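Long-range contact in CT296 (Chlamydia trachomatis, PDB 3QH6), which is of unknown function but structurally resembles Fe(II) 2-oxoglutarate-dependent enzymes: residues A[110-114]-A[125-129]. Numbering follows the deposited sequence.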
# COMPACT_ATOMS: atom_id res chain seq x y z
N ASP A 110 12.32 -2.27 3.71
CA ASP A 110 12.39 -0.99 4.43
C ASP A 110 11.00 -0.52 4.85
O ASP A 110 10.81 -0.02 5.95
CB ASP A 110 13.05 0.09 3.55
CG ASP A 110 14.47 -0.25 3.17
OD1 ASP A 110 14.66 -1.26 2.47
OD2 ASP A 110 15.39 0.51 3.55
N CYS A 111 10.01 -0.67 3.97
CA CYS A 111 8.67 -0.15 4.29
C CYS A 111 7.63 -0.88 3.47
O CYS A 111 7.84 -1.11 2.28
CB CYS A 111 8.58 1.35 3.96
SG CYS A 111 7.05 2.15 4.64
N SER A 112 6.51 -1.27 4.08
CA SER A 112 5.40 -1.81 3.28
C SER A 112 4.24 -0.81 3.17
O SER A 112 4.07 0.08 4.01
CB SER A 112 4.92 -3.14 3.89
OG SER A 112 5.96 -4.11 3.90
N VAL A 113 3.39 -0.99 2.16
CA VAL A 113 2.15 -0.23 2.12
C VAL A 113 1.03 -1.20 1.86
O VAL A 113 1.08 -1.97 0.91
CB VAL A 113 2.16 0.84 1.02
CG1 VAL A 113 0.75 1.48 0.87
CG2 VAL A 113 3.20 1.89 1.34
N LEU A 114 0.01 -1.17 2.71
CA LEU A 114 -1.18 -1.98 2.48
C LEU A 114 -2.18 -1.02 1.87
O LEU A 114 -2.52 -0.03 2.48
CB LEU A 114 -1.69 -2.57 3.81
CG LEU A 114 -2.97 -3.43 3.82
CD1 LEU A 114 -4.19 -2.66 3.33
CD2 LEU A 114 -2.78 -4.66 2.99
N GLY A 125 -4.72 3.58 2.78
CA GLY A 125 -3.47 2.83 2.79
C GLY A 125 -2.73 2.97 4.11
O GLY A 125 -2.81 3.98 4.78
N LEU A 126 -2.00 1.92 4.48
CA LEU A 126 -1.24 1.88 5.73
C LEU A 126 0.24 1.73 5.39
O LEU A 126 0.59 0.75 4.72
CB LEU A 126 -1.73 0.69 6.60
CG LEU A 126 -0.99 0.38 7.92
CD1 LEU A 126 -1.20 1.50 8.94
CD2 LEU A 126 -1.44 -0.95 8.52
N PHE A 127 1.08 2.68 5.79
CA PHE A 127 2.53 2.49 5.67
C PHE A 127 2.98 1.83 6.97
O PHE A 127 2.57 2.27 8.04
CB PHE A 127 3.29 3.79 5.58
CG PHE A 127 3.06 4.57 4.29
CD1 PHE A 127 1.92 5.36 4.15
CD2 PHE A 127 4.00 4.53 3.26
CE1 PHE A 127 1.71 6.13 2.99
CE2 PHE A 127 3.80 5.28 2.07
CZ PHE A 127 2.66 6.07 1.94
N PHE A 128 3.86 0.84 6.91
CA PHE A 128 4.34 0.24 8.14
C PHE A 128 5.64 -0.49 7.88
O PHE A 128 5.97 -0.78 6.73
CB PHE A 128 3.31 -0.77 8.71
CG PHE A 128 3.07 -2.00 7.81
CD1 PHE A 128 3.70 -3.21 8.08
CD2 PHE A 128 2.19 -1.93 6.73
CE1 PHE A 128 3.48 -4.32 7.28
CE2 PHE A 128 1.96 -3.04 5.91
CZ PHE A 128 2.61 -4.24 6.19
N SER A 129 6.38 -0.84 8.93
CA SER A 129 7.50 -1.73 8.70
C SER A 129 7.41 -2.92 9.61
O SER A 129 6.73 -2.89 10.61
CB SER A 129 8.85 -0.99 8.82
OG SER A 129 9.30 -0.91 10.14
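S112 and F128 form a hydrogen-bonded pair in an antiparallel beta hairpin, whose strands 111-116 and 125-128 lie side by side within a five-stranded sheet. S112 N donates to F128 O at 2.7 Å and F128 N returns a bond to S112 O; L114 N to L126 O and L126 N to L114 O, both 2.8 Å, repeat the reciprocal pairing. On the face carrying these four side chains, F128 holds CG between its backbone N and carbonyl carbon (chi1 65°), which swings the ring across to the neighbouring strand. S112 CB then sits over one ring face, 3.8 Å from the F128 centroid and 24° off the normal, a CH-pi contact, while L114 CB lies 4.2 Å from F128 CE2. The opposite face carries the non-hydrogen-bonded pair V113 and F127: their side chains run alongside each other, and V113 CG2 meets F127 CD2 at 3.4 Å. C111 SG lies at the edge of the same ring, 5.5 Å from the F127 centroid and 88° off the normal, a sulfur-aromatic contact. Helix 77-85 covers this face, with L80, A81 and L84 against F127. Beyond the hairpin, strand 145-151 adjoins strand 111-116, and a classic beta bulge sets D110 and C111 together opposite F150. From that strand, R149 NH1 hydrogen-bonds S112 OG.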